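Local coordinates for 4-amino-4-deoxy-L-arabinose transferase or related glycosyltransferases of PMT family (Cupriavidus metallidurans, PDB 5EZM), which probably transfers 4-amino-4-deoxy-L-arabinose to lipid A as a zinc-binding, membrane-embedded glycosyltransferase of the GT-C fold, at residues A[161-166]-A[203-208]; A[57-62]-A[155-160]; A[502-507]-A[523-528]. One frame throughout, in Å; residues are numbered along the deposited sequence.

Contact 1. Residues A[161-166]-A[203-208]; sequences DMTLAG and ILTKGL. With PC (phosphocholine), chain B; MPG ([(Z)-octadec-9-enyl] (2R)-2,3-bis(oxidanyl)propanoate), chain C.
A buried helix-to-helix contact, carried by a salt bridge at one end and apolar packing along its middle, joins the start of helix 160-178 to the end of helix 185-206. The chain of K206 is extended beyond CG and takes its amino group to D161, where NZ lies 2.7 Å from OD1 and meets that oxygen nearly along its C-O axis. Nearer the backbone of K206, L164 crosses the lysine chain at about a right angle; the leucine CD2 lies 3.7 Å from K206 CD. CG2 of T205, anti to its backbone N, reaches the backbone of helix 160-178, 3.8 Å from L164 N. Both threonine hydroxyls bond elsewhere, T163 OG1 to H92 and T205 OG1 to V201 O. In this GT-C membrane domain, the helix end opens into a ligand pocket. G207 leaves helical geometry with positive phi, 88°, and a side chain there would run into the phosphate of phosphocholine. The next amide, L208 N, donates a hydrogen bond to O1 of phosphocholine at 3.2 Å, the angle at hydrogen being 157°. An alanine in place of K206 would remove the amino group and most of the shaft, and would probably leave D161 without this charged partner and L164 less well covered. An MPG chain runs past CE and NZ of K206; E87 and H268, both zinc ligands, also line the phosphocholine pocket, with F265 and F266.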
ATOM      1  N   ASP A 161      -1.781   1.041   3.430  1.00 70.06           N
ATOM      2  CA  ASP A 161      -0.727   1.949   3.868  1.00 74.15           C
ATOM      3  C   ASP A 161      -0.533   3.114   2.905  1.00 73.11           C
ATOM      4  O   ASP A 161      -0.213   4.226   3.341  1.00 75.77           O
ATOM      5  CB  ASP A 161       0.578   1.173   4.049  1.00 77.93           C
ATOM      6  CG  ASP A 161       0.458   0.074   5.090  1.00 80.84           C
ATOM      7  OD1 ASP A 161      -0.132   0.335   6.162  1.00 81.86           O
ATOM      8  OD2 ASP A 161       0.940  -1.051   4.834  1.00 80.94           O
ATOM      9  N   MET A 162      -0.724   2.893   1.603  1.00 70.20           N
ATOM     10  CA  MET A 162      -0.558   3.990   0.656  1.00 70.83           C
ATOM     11  C   MET A 162      -1.763   4.927   0.664  1.00 68.52           C
ATOM     12  O   MET A 162      -1.605   6.142   0.497  1.00 70.43           O
ATOM     13  CB  MET A 162      -0.304   3.442  -0.751  1.00 74.95           C
ATOM     14  CG  MET A 162      -0.317   4.503  -1.856  1.00 79.60           C
ATOM     15  SD  MET A 162       0.737   5.950  -1.558  1.00 83.01           S
ATOM     16  CE  MET A 162       2.336   5.176  -1.373  1.00 84.22           C
ATOM     17  N   THR A 163      -2.970   4.392   0.857  1.00 64.74           N
ATOM     18  CA  THR A 163      -4.135   5.257   1.020  1.00 62.19           C
ATOM     19  C   THR A 163      -3.965   6.160   2.236  1.00 62.97           C
ATOM     20  O   THR A 163      -4.125   7.389   2.151  1.00 67.96           O
ATOM     21  CB  THR A 163      -5.405   4.412   1.151  1.00 59.40           C
ATOM     22  OG1 THR A 163      -5.351   3.310   0.238  1.00 58.33           O
ATOM     23  CG2 THR A 163      -6.631   5.249   0.841  1.00 57.73           C
ATOM     24  N   LEU A 164      -3.618   5.559   3.380  1.00 57.88           N
ATOM     25  CA  LEU A 164      -3.338   6.349   4.574  1.00 57.80           C
ATOM     26  C   LEU A 164      -2.197   7.329   4.336  1.00 59.94           C
ATOM     27  O   LEU A 164      -2.215   8.444   4.871  1.00 60.85           O
ATOM     28  CB  LEU A 164      -3.013   5.426   5.746  1.00 56.30           C
ATOM     29  CG  LEU A 164      -2.745   6.126   7.077  1.00 57.15           C
ATOM     30  CD1 LEU A 164      -3.987   6.867   7.538  1.00 59.29           C
ATOM     31  CD2 LEU A 164      -2.286   5.130   8.130  1.00 56.96           C
ATOM     32  N   ALA A 165      -1.207   6.943   3.527  1.00 58.87           N
ATOM     33  CA  ALA A 165      -0.085   7.834   3.258  1.00 58.68           C
ATOM     34  C   ALA A 165      -0.520   9.039   2.434  1.00 60.38           C
ATOM     35  O   ALA A 165      -0.012  10.150   2.633  1.00 61.27           O
ATOM     36  CB  ALA A 165       1.032   7.073   2.549  1.00 55.53           C
ATOM     37  N   GLY A 166      -1.454   8.841   1.504  1.00 59.74           N
ATOM     38  CA  GLY A 166      -1.916   9.952   0.692  1.00 59.52           C
ATOM     39  C   GLY A 166      -2.797  10.907   1.470  1.00 62.92           C
ATOM     40  O   GLY A 166      -2.646  12.131   1.366  1.00 65.24           O
ATOM     41  N   ILE A 203      -8.628   8.647   9.713  1.00 73.20           N
ATOM     42  CA  ILE A 203      -9.205   7.810  10.760  1.00 71.48           C
ATOM     43  C   ILE A 203     -10.140   6.777  10.150  1.00 69.80           C
ATOM     44  O   ILE A 203     -10.136   5.603  10.542  1.00 68.47           O
ATOM     45  CB  ILE A 203      -9.921   8.678  11.813  1.00 70.67           C
ATOM     46  CG1 ILE A 203      -8.918   9.597  12.517  1.00 69.48           C
ATOM     47  CG2 ILE A 203     -10.650   7.799  12.819  1.00 70.23           C
ATOM     48  CD1 ILE A 203      -9.535  10.491  13.577  1.00 70.38           C
ATOM     49  N   LEU A 204     -10.942   7.190   9.162  1.00 69.57           N
ATOM     50  CA  LEU A 204     -11.781   6.244   8.434  1.00 67.80           C
ATOM     51  C   LEU A 204     -10.984   5.325   7.523  1.00 65.85           C
ATOM     52  O   LEU A 204     -11.577   4.446   6.890  1.00 66.13           O
ATOM     53  CB  LEU A 204     -12.830   6.992   7.611  1.00 68.74           C
ATOM     54  CG  LEU A 204     -13.954   7.653   8.409  1.00 72.44           C
ATOM     55  CD1 LEU A 204     -14.884   8.428   7.489  1.00 74.02           C
ATOM     56  CD2 LEU A 204     -14.722   6.607   9.196  1.00 72.20           C
ATOM     57  N   THR A 205      -9.669   5.503   7.430  1.00 65.32           N
ATOM     58  CA  THR A 205      -8.820   4.637   6.624  1.00 64.42           C
ATOM     59  C   THR A 205      -8.095   3.587   7.459  1.00 65.06           C
ATOM     60  O   THR A 205      -8.075   2.410   7.089  1.00 62.49           O
ATOM     61  CB  THR A 205      -7.802   5.476   5.843  1.00 64.38           C
ATOM     62  OG1 THR A 205      -8.490   6.274   4.872  1.00 64.10           O
ATOM     63  CG2 THR A 205      -6.791   4.579   5.142  1.00 61.82           C
ATOM     64  N   LYS A 206      -7.502   3.984   8.595  1.00 68.00           N
ATOM     65  CA  LYS A 206      -6.761   3.019   9.401  1.00 68.37           C
ATOM     66  C   LYS A 206      -6.819   3.333  10.894  1.00 70.95           C
ATOM     67  O   LYS A 206      -5.903   2.961  11.636  1.00 75.82           O
ATOM     68  CB  LYS A 206      -5.305   2.941   8.940  1.00 69.68           C
ATOM     69  CG  LYS A 206      -4.677   1.571   9.112  1.00 73.53           C
ATOM     70  CD  LYS A 206      -3.234   1.572   8.646  1.00 77.54           C
ATOM     71  CE  LYS A 206      -2.547   0.259   8.967  1.00 80.73           C
ATOM     72  NZ  LYS A 206      -1.089   0.356   8.699  1.00 83.01           N
ATOM     73  N   GLY A 207      -7.867   4.006  11.353  1.00 68.05           N
ATOM     74  CA  GLY A 207      -8.065   4.191  12.777  1.00 68.18           C
ATOM     75  C   GLY A 207      -7.370   5.418  13.337  1.00 69.94           C
ATOM     76  O   GLY A 207      -6.996   6.353  12.622  1.00 69.64           O
ATOM     77  N   LEU A 208      -7.178   5.392  14.663  1.00 72.08           N
ATOM     78  CA  LEU A 208      -6.739   6.571  15.408  1.00 72.85           C
ATOM     79  C   LEU A 208      -5.373   7.082  14.973  1.00 73.46           C
ATOM     80  O   LEU A 208      -5.024   8.221  15.299  1.00 71.90           O
ATOM     81  CB  LEU A 208      -6.711   6.267  16.905  1.00 71.14           C
ATOM     82  CG  LEU A 208      -8.047   5.931  17.568  1.00 70.63           C
ATOM     83  CD1 LEU A 208      -7.849   5.626  19.046  1.00 73.70           C
ATOM     84  CD2 LEU A 208      -9.043   7.066  17.378  1.00 69.77           C
TER
HETATM   85  P1   PC B 655      -6.672   1.524  16.903  1.00107.31           P
HETATM   86  O1   PC B 655      -7.024   2.408  15.728  1.00104.14           O
HETATM   87  O3   PC B 655      -7.326   2.085  18.143  1.00108.83           O
HETATM   88  O4   PC B 655      -5.172   1.510  17.102  1.00107.09           O
HETATM   89  O2   PC B 655      -7.207  -0.020  16.642  1.00108.32           O
HETATM   90  C1   PC B 655      -6.287  -1.031  16.325  1.00107.24           C
HETATM   91  C2   PC B 655      -6.862  -2.421  16.657  1.00104.86           C
HETATM   92  N1   PC B 655      -7.112  -3.198  15.451  1.00102.41           N
HETATM   93  C3   PC B 655      -7.747  -4.453  15.804  1.00101.16           C
HETATM   94  C4   PC B 655      -7.994  -2.470  14.559  1.00101.25           C
HETATM   95  C5   PC B 655      -5.857  -3.481  14.779  1.00103.09           C
HETATM   96  C2  MPG C 645      -3.358   4.917  18.756  1.00 85.22           C
HETATM   97  C3  MPG C 645      -2.053   4.391  18.169  1.00 85.23           C
HETATM   98  C4  MPG C 645      -2.270   3.166  17.294  1.00 84.05           C
HETATM   99  C5  MPG C 645      -1.018   2.771  16.494  1.00 82.09           C
HETATM  100  C6  MPG C 645      -1.322   1.686  15.450  1.00 80.77           C
HETATM  101  C7  MPG C 645      -0.441   1.816  14.193  1.00 80.43           C
HETATM  102  C8  MPG C 645      -1.100   1.173  12.949  1.00 80.43           C
HETATM  103  C9  MPG C 645      -0.707   1.883  11.627  1.00 79.46           C
HETATM  104  C1  MPG C 645      -3.135   5.974  19.841  1.00 85.24           C

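Contact 2. Residues A[57-62]-A[155-160]; sequences PDEGRY and AHFNTL
E59, in the first turn of helix 58-72, anchors the loop 155-160 through its carboxylate. N158 N donates an almost straight hydrogen bond, 2.8 Å long with an angle of 171° at hydrogen, to the anti lone pair of E59 OE2. The same oxygen forms a salt bridge with R111, while OE1 accepts from V55 N, so both acid oxygens are occupied. The side chain of N158, with CG anti to its own backbone N, returns toward the helix: ND2 gives only a weak bond to E59 O (3.2 Å, 124°), and OD1 is held weakly by H92. N158 O receives a CA-H...O contact from E59 CA at 3.2 Å and lies in plane at the edge of the Y62 ring. D58 OD1 pairs within its own helix with R61 NH2, and R61 NH1 goes on to E509. H156 ND1 is bonded to S152 O.

The E59 carboxylate stacks on the F157 ring with planes 6° apart, and E59 CG stands 3.8 Å from the centroid of that ring. One turn further along the helix, L160 CD1 sits squarely over one face of the Y62 ring, 3.4 Å from its centroid. The pair thus fastens helix 58-72, close to the zinc ligand E87, to the linker between helices 149-155 and 160-178, with helix 435-456 packed against H156.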
ATOM      1  N   PRO A  57      -1.117 -11.524   1.060  1.00 60.85           N
ATOM      2  CA  PRO A  57      -2.520 -11.423   1.476  1.00 62.49           C
ATOM      3  C   PRO A  57      -3.189 -10.082   1.177  1.00 63.83           C
ATOM      4  O   PRO A  57      -4.378 -10.073   0.867  1.00 63.98           O
ATOM      5  CB  PRO A  57      -2.442 -11.644   2.989  1.00 61.84           C
ATOM      6  CG  PRO A  57      -1.092 -11.156   3.364  1.00 59.56           C
ATOM      7  CD  PRO A  57      -0.195 -11.487   2.210  1.00 58.94           C
ATOM      8  N   ASP A  58      -2.430  -8.986   1.247  1.00 65.75           N
ATOM      9  CA  ASP A  58      -3.026  -7.651   1.284  1.00 66.59           C
ATOM     10  C   ASP A  58      -3.851  -7.356   0.035  1.00 60.30           C
ATOM     11  O   ASP A  58      -5.054  -7.074   0.124  1.00 58.00           O
ATOM     12  CB  ASP A  58      -1.930  -6.602   1.468  1.00 73.42           C
ATOM     13  CG  ASP A  58      -1.271  -6.689   2.828  1.00 79.84           C
ATOM     14  OD1 ASP A  58      -1.975  -7.026   3.803  1.00 81.68           O
ATOM     15  OD2 ASP A  58      -0.053  -6.424   2.919  1.00 82.82           O
ATOM     16  N   GLU A  59      -3.216  -7.395  -1.141  1.00 59.08           N
ATOM     17  CA  GLU A  59      -3.916  -7.059  -2.380  1.00 59.48           C
ATOM     18  C   GLU A  59      -5.172  -7.902  -2.550  1.00 58.05           C
ATOM     19  O   GLU A  59      -6.256  -7.380  -2.849  1.00 58.44           O
ATOM     20  CB  GLU A  59      -2.990  -7.250  -3.581  1.00 58.59           C
ATOM     21  CG  GLU A  59      -1.830  -6.288  -3.645  1.00 56.88           C
ATOM     22  CD  GLU A  59      -1.260  -6.186  -5.042  1.00 55.71           C
ATOM     23  OE1 GLU A  59      -0.910  -7.238  -5.620  1.00 55.52           O
ATOM     24  OE2 GLU A  59      -1.181  -5.054  -5.567  1.00 54.89           O
ATOM     25  N   GLY A  60      -5.038  -9.215  -2.361  1.00 54.22           N
ATOM     26  CA  GLY A  60      -6.193 -10.087  -2.472  1.00 52.53           C
ATOM     27  C   GLY A  60      -7.237  -9.813  -1.408  1.00 51.34           C
ATOM     28  O   GLY A  60      -8.433  -9.777  -1.700  1.00 49.67           O
ATOM     29  N   ARG A  61      -6.799  -9.605  -0.160  1.00 53.08           N
ATOM     30  CA  ARG A  61      -7.744  -9.389   0.933  1.00 56.43           C
ATOM     31  C   ARG A  61      -8.598  -8.151   0.694  1.00 57.16           C
ATOM     32  O   ARG A  61      -9.829  -8.199   0.808  1.00 60.01           O
ATOM     33  CB  ARG A  61      -7.008  -9.270   2.270  1.00 57.21           C
ATOM     34  CG  ARG A  61      -7.874  -8.652   3.368  1.00 58.66           C
ATOM     35  CD  ARG A  61      -7.215  -8.676   4.739  1.00 59.10           C
ATOM     36  NE  ARG A  61      -5.838  -8.198   4.699  1.00 59.27           N
ATOM     37  CZ  ARG A  61      -4.799  -8.888   5.157  1.00 59.34           C
ATOM     38  NH1 ARG A  61      -4.982 -10.080   5.706  1.00 57.24           N
ATOM     39  NH2 ARG A  61      -3.578  -8.380   5.074  1.00 63.22           N
ATOM     40  N   TYR A  62      -7.963  -7.026   0.369  1.00 54.51           N
ATOM     41  CA  TYR A  62      -8.737  -5.803   0.192  1.00 55.08           C
ATOM     42  C   TYR A  62      -9.524  -5.822  -1.112  1.00 53.72           C
ATOM     43  O   TYR A  62     -10.645  -5.296  -1.166  1.00 51.29           O
ATOM     44  CB  TYR A  62      -7.812  -4.591   0.283  1.00 54.86           C
ATOM     45  CG  TYR A  62      -7.122  -4.521   1.626  1.00 57.80           C
ATOM     46  CD1 TYR A  62      -7.852  -4.628   2.804  1.00 59.06           C
ATOM     47  CD2 TYR A  62      -5.743  -4.399   1.719  1.00 60.83           C
ATOM     48  CE1 TYR A  62      -7.234  -4.587   4.036  1.00 61.22           C
ATOM     49  CE2 TYR A  62      -5.111  -4.357   2.953  1.00 63.40           C
ATOM     50  CZ  TYR A  62      -5.863  -4.451   4.108  1.00 64.25           C
ATOM     51  OH  TYR A  62      -5.245  -4.409   5.336  1.00 67.31           O
ATOM     52  N   ALA A 155       2.534   2.807  -4.113  1.00 57.18           N
ATOM     53  CA  ALA A 155       1.435   3.404  -4.860  1.00 56.61           C
ATOM     54  C   ALA A 155       0.825   2.440  -5.867  1.00 58.81           C
ATOM     55  O   ALA A 155      -0.311   2.660  -6.298  1.00 58.51           O
ATOM     56  CB  ALA A 155       1.913   4.664  -5.578  1.00 54.57           C
ATOM     57  N   HIS A 156       1.548   1.386  -6.254  1.00 58.87           N
ATOM     58  CA  HIS A 156       1.035   0.400  -7.196  1.00 56.80           C
ATOM     59  C   HIS A 156       0.769  -0.955  -6.548  1.00 57.15           C
ATOM     60  O   HIS A 156       0.617  -1.957  -7.257  1.00 57.56           O
ATOM     61  CB  HIS A 156       1.997   0.241  -8.371  1.00 56.23           C
ATOM     62  CG  HIS A 156       1.976   1.394  -9.319  1.00 55.80           C
ATOM     63  ND1 HIS A 156       2.340   2.668  -8.946  1.00 56.62           N
ATOM     64  CD2 HIS A 156       1.618   1.471 -10.623  1.00 56.06           C
ATOM     65  CE1 HIS A 156       2.217   3.480  -9.980  1.00 57.50           C
ATOM     66  NE2 HIS A 156       1.781   2.778 -11.010  1.00 57.74           N
ATOM     67  N   PHE A 157       0.700  -1.007  -5.221  1.00 56.22           N
ATOM     68  CA  PHE A 157       0.502  -2.254  -4.492  1.00 54.70           C
ATOM     69  C   PHE A 157      -0.699  -2.090  -3.575  1.00 56.63           C
ATOM     70  O   PHE A 157      -0.675  -1.256  -2.665  1.00 58.22           O
ATOM     71  CB  PHE A 157       1.755  -2.620  -3.692  1.00 53.79           C
ATOM     72  CG  PHE A 157       1.709  -3.992  -3.095  1.00 52.29           C
ATOM     73  CD1 PHE A 157       2.038  -5.100  -3.858  1.00 50.72           C
ATOM     74  CD2 PHE A 157       1.341  -4.176  -1.772  1.00 50.82           C
ATOM     75  CE1 PHE A 157       1.996  -6.368  -3.313  1.00 49.74           C
ATOM     76  CE2 PHE A 157       1.302  -5.440  -1.220  1.00 50.09           C
ATOM     77  CZ  PHE A 157       1.629  -6.539  -1.993  1.00 50.21           C
ATOM     78  N   ASN A 158      -1.741  -2.886  -3.811  1.00 57.68           N
ATOM     79  CA  ASN A 158      -3.020  -2.684  -3.139  1.00 58.65           C
ATOM     80  C   ASN A 158      -2.939  -2.984  -1.647  1.00 58.06           C
ATOM     81  O   ASN A 158      -3.147  -4.124  -1.219  1.00 53.42           O
ATOM     82  CB  ASN A 158      -4.110  -3.541  -3.790  1.00 56.03           C
ATOM     83  CG  ASN A 158      -5.483  -3.267  -3.215  1.00 54.87           C
ATOM     84  OD1 ASN A 158      -5.724  -2.212  -2.629  1.00 52.93           O
ATOM     85  ND2 ASN A 158      -6.394  -4.216  -3.383  1.00 58.09           N
ATOM     86  N   THR A 159      -2.652  -1.956  -0.854  1.00 62.82           N
ATOM     87  CA  THR A 159      -2.625  -2.064   0.597  1.00 66.19           C
ATOM     88  C   THR A 159      -3.115  -0.746   1.178  1.00 66.97           C
ATOM     89  O   THR A 159      -3.087   0.291   0.514  1.00 68.85           O
ATOM     90  CB  THR A 159      -1.220  -2.399   1.115  1.00 69.17           C
ATOM     91  OG1 THR A 159      -1.278  -2.657   2.522  1.00 74.59           O
ATOM     92  CG2 THR A 159      -0.268  -1.241   0.862  1.00 67.47           C
ATOM     93  N   LEU A 160      -3.571  -0.794   2.431  1.00 68.90           N
ATOM     94  CA  LEU A 160      -4.117   0.406   3.061  1.00 69.95           C
ATOM     95  C   LEU A 160      -3.049   1.449   3.360  1.00 69.67           C
ATOM     96  O   LEU A 160      -3.381   2.632   3.509  1.00 71.38           O
ATOM     97  CB  LEU A 160      -4.847   0.040   4.354  1.00 70.74           C
ATOM     98  CG  LEU A 160      -6.357  -0.177   4.255  1.00 69.90           C
ATOM     99  CD1 LEU A 160      -6.691  -1.154   3.146  1.00 69.24           C
ATOM    100  CD2 LEU A 160      -6.900  -0.669   5.581  1.00 71.78           C
TER

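Contact 3. Residues A[502-507]-A[523-528]; sequences MMVGQA and PDVDSF
Apolar contact dominates the meeting of strand 502-504 with the first turn of helix 525-534. V504 carries it with CG1, which is anti to its backbone N. This methyl comes down on the CB of F528, 3.5 Å away, and the two side chains cross at about a right angle. The other methyl reaches the ring of the same residue, V504 CG2 lying 4.0 Å from F528 CD1. With CG anti to its backbone N (chi1 164°), F528 holds its ring edge-to-face with Y484 of strand 483-486 and also meets the ring of W532, further along its own helix. A looser touch, 4.3 Å between V504 CG1 and V525 CG2, brings in the first residue of the helix.

These elements belong to the C-terminal domain, whose mixed sheet has 502-504 at one margin, parallel to 483-486, which is in turn parallel to 539-542. Helix 525-534 therefore lies on a beta-alpha-beta crossover that leaves the outer strand 502-504, passes over 483-486 and enters 539-542. V504 is tied to the strand beside it by backbone bonds with G485 of that strand and Q487 just beyond it.

Polar interactions across the contact are slight, and no hydrogen bond spans it. Just past the strand, G505 takes positive phi, 74°, a conformation that favours glycine, and its CA makes a CA-H...O contact with P523 O at 3.2 Å. The stronger polar bonds lie within the helix start. D524 occupies the N-cap position, and its OD1 accepts from S527 OG at 2.7 Å through the syn lone pair, tying the capping residue to the first turn. D524 O accepts the backbone bond from F528 N, 3.2 Å long.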
ATOM      1  N   MET A 502     -15.865 -20.815   2.587  1.00 53.77           N
ATOM      2  CA  MET A 502     -16.491 -21.199   3.848  1.00 56.51           C
ATOM      3  C   MET A 502     -15.395 -21.741   4.755  1.00 56.68           C
ATOM      4  O   MET A 502     -14.910 -22.860   4.554  1.00 56.89           O
ATOM      5  CB  MET A 502     -17.599 -22.227   3.647  1.00 59.67           C
ATOM      6  CG  MET A 502     -18.204 -22.689   4.959  1.00 65.92           C
ATOM      7  SD  MET A 502     -19.789 -23.509   4.747  1.00 73.33           S
ATOM      8  CE  MET A 502     -20.724 -22.186   3.978  1.00 75.56           C
ATOM      9  N   MET A 503     -15.005 -20.944   5.746  1.00 56.92           N
ATOM     10  CA  MET A 503     -13.841 -21.264   6.559  1.00 57.48           C
ATOM     11  C   MET A 503     -14.077 -22.527   7.379  1.00 60.24           C
ATOM     12  O   MET A 503     -15.135 -22.699   7.995  1.00 59.25           O
ATOM     13  CB  MET A 503     -13.497 -20.090   7.472  1.00 57.82           C
ATOM     14  CG  MET A 503     -12.979 -18.876   6.724  1.00 56.36           C
ATOM     15  SD  MET A 503     -11.591 -19.285   5.644  1.00 55.54           S
ATOM     16  CE  MET A 503     -10.365 -19.829   6.829  1.00 56.02           C
ATOM     17  N   VAL A 504     -13.080 -23.409   7.381  1.00 62.77           N
ATOM     18  CA  VAL A 504     -13.115 -24.671   8.111  1.00 63.77           C
ATOM     19  C   VAL A 504     -11.934 -24.689   9.068  1.00 66.45           C
ATOM     20  O   VAL A 504     -10.782 -24.540   8.643  1.00 68.73           O
ATOM     21  CB  VAL A 504     -13.067 -25.879   7.163  1.00 60.52           C
ATOM     22  CG1 VAL A 504     -12.924 -27.164   7.956  1.00 62.97           C
ATOM     23  CG2 VAL A 504     -14.307 -25.915   6.285  1.00 58.12           C
ATOM     24  N   GLY A 505     -12.216 -24.878  10.355  1.00 68.34           N
ATOM     25  CA  GLY A 505     -11.164 -24.912  11.352  1.00 71.65           C
ATOM     26  C   GLY A 505     -10.584 -23.546  11.652  1.00 74.73           C
ATOM     27  O   GLY A 505     -11.320 -22.558  11.713  1.00 74.27           O
ATOM     28  N   GLN A 506      -9.265 -23.476  11.839  1.00 79.37           N
ATOM     29  CA  GLN A 506      -8.607 -22.222  12.187  1.00 81.09           C
ATOM     30  C   GLN A 506      -8.810 -21.184  11.092  1.00 77.42           C
ATOM     31  O   GLN A 506      -8.289 -21.330   9.980  1.00 74.51           O
ATOM     32  CB  GLN A 506      -7.118 -22.452  12.442  1.00 86.53           C
ATOM     33  CG  GLN A 506      -6.807 -23.456  13.549  1.00 94.34           C
ATOM     34  CD  GLN A 506      -6.937 -22.870  14.945  1.00102.98           C
ATOM     35  OE1 GLN A 506      -7.739 -21.969  15.188  1.00105.41           O
ATOM     36  NE2 GLN A 506      -6.135 -23.381  15.874  1.00109.18           N
ATOM     37  N   ALA A 507      -9.565 -20.135  11.401  1.00 77.28           N
ATOM     38  CA  ALA A 507      -9.918 -19.109  10.433  1.00 72.30           C
ATOM     39  C   ALA A 507      -8.901 -17.978  10.361  1.00 73.12           C
ATOM     40  O   ALA A 507      -9.111 -17.026   9.600  1.00 73.27           O
ATOM     41  CB  ALA A 507     -11.302 -18.536  10.757  1.00 71.46           C
ATOM     42  N   PRO A 523     -16.717 -25.430  12.389  1.00 69.36           N
ATOM     43  CA  PRO A 523     -15.802 -25.117  13.500  1.00 73.88           C
ATOM     44  C   PRO A 523     -14.478 -25.851  13.421  1.00 77.33           C
ATOM     45  O   PRO A 523     -13.426 -25.241  13.638  1.00 77.53           O
ATOM     46  CB  PRO A 523     -16.602 -25.532  14.744  1.00 75.97           C
ATOM     47  CG  PRO A 523     -18.016 -25.678  14.287  1.00 74.87           C
ATOM     48  CD  PRO A 523     -17.939 -26.098  12.857  1.00 71.92           C
ATOM     49  N   ASP A 524     -14.501 -27.147  13.124  1.00 83.01           N
ATOM     50  CA  ASP A 524     -13.296 -27.962  13.113  1.00 89.56           C
ATOM     51  C   ASP A 524     -13.347 -28.912  11.928  1.00 95.01           C
ATOM     52  O   ASP A 524     -14.407 -29.162  11.352  1.00 94.66           O
ATOM     53  CB  ASP A 524     -13.142 -28.746  14.421  1.00 94.45           C
ATOM     54  CG  ASP A 524     -14.372 -29.566  14.754  1.00 97.54           C
ATOM     55  OD1 ASP A 524     -15.474 -29.207  14.288  1.00 96.31           O
ATOM     56  OD2 ASP A 524     -14.240 -30.571  15.482  1.00102.04           O
ATOM     57  N   VAL A 525     -12.177 -29.447  11.574  1.00101.91           N
ATOM     58  CA  VAL A 525     -12.084 -30.346  10.427  1.00102.63           C
ATOM     59  C   VAL A 525     -12.897 -31.612  10.665  1.00102.52           C
ATOM     60  O   VAL A 525     -13.427 -32.207   9.718  1.00102.18           O
ATOM     61  CB  VAL A 525     -10.604 -30.665  10.125  1.00104.68           C
ATOM     62  CG1 VAL A 525     -10.478 -31.496   8.855  1.00104.44           C
ATOM     63  CG2 VAL A 525      -9.796 -29.380  10.008  1.00103.33           C
ATOM     64  N   ASP A 526     -13.028 -32.035  11.923  1.00100.39           N
ATOM     65  CA  ASP A 526     -13.751 -33.269  12.212  1.00100.28           C
ATOM     66  C   ASP A 526     -15.222 -33.157  11.825  1.00 95.06           C
ATOM     67  O   ASP A 526     -15.820 -34.128  11.346  1.00 96.96           O
ATOM     68  CB  ASP A 526     -13.591 -33.631  13.688  1.00108.04           C
ATOM     69  CG  ASP A 526     -12.191 -34.130  14.014  1.00112.12           C
ATOM     70  OD1 ASP A 526     -11.686 -35.009  13.284  1.00112.23           O
ATOM     71  OD2 ASP A 526     -11.591 -33.637  14.992  1.00115.03           O
ATOM     72  N   SER A 527     -15.825 -31.982  12.019  1.00 89.39           N
ATOM     73  CA  SER A 527     -17.170 -31.760  11.497  1.00 84.26           C
ATOM     74  C   SER A 527     -17.156 -31.630   9.980  1.00 77.03           C
ATOM     75  O   SER A 527     -18.121 -32.020   9.306  1.00 78.01           O
ATOM     76  CB  SER A 527     -17.781 -30.510  12.127  1.00 84.06           C
ATOM     77  OG  SER A 527     -17.734 -30.580  13.539  1.00 88.92           O
ATOM     78  N   PHE A 528     -16.068 -31.090   9.429  1.00 70.10           N
ATOM     79  CA  PHE A 528     -15.958 -30.964   7.984  1.00 65.36           C
ATOM     80  C   PHE A 528     -15.940 -32.325   7.304  1.00 67.37           C
ATOM     81  O   PHE A 528     -16.338 -32.435   6.140  1.00 67.63           O
ATOM     82  CB  PHE A 528     -14.706 -30.171   7.617  1.00 59.93           C
ATOM     83  CG  PHE A 528     -14.306 -30.307   6.178  1.00 55.55           C
ATOM     84  CD1 PHE A 528     -15.013 -29.652   5.183  1.00 52.51           C
ATOM     85  CD2 PHE A 528     -13.227 -31.099   5.818  1.00 55.36           C
ATOM     86  CE1 PHE A 528     -14.651 -29.782   3.854  1.00 51.06           C
ATOM     87  CE2 PHE A 528     -12.856 -31.231   4.490  1.00 53.78           C
ATOM     88  CZ  PHE A 528     -13.567 -30.571   3.507  1.00 50.73           C
TER

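Overall arrangement
Contacts 1 and 2 are neighbours in the membrane domain, their centres about 13 Å apart, and share helix 160-178: contact 2 binds the loop leading into it and contact 1 its first turns. They touch where L160 CD2 lies 3.6 Å from T205 O. H92 bonds to T163 of contact 1 and, weakly, to N158 of contact 2, and both contacts lie near the zinc and phosphocholine sites. Along the chain contact 2 closes before contact 1 opens, and contact 3 follows both, in the C-terminal domain, its centre about 33 Å from that of contact 1 and 26 Å from that of contact 2. It belongs to the sheet-bearing domain, away from the annotated sites.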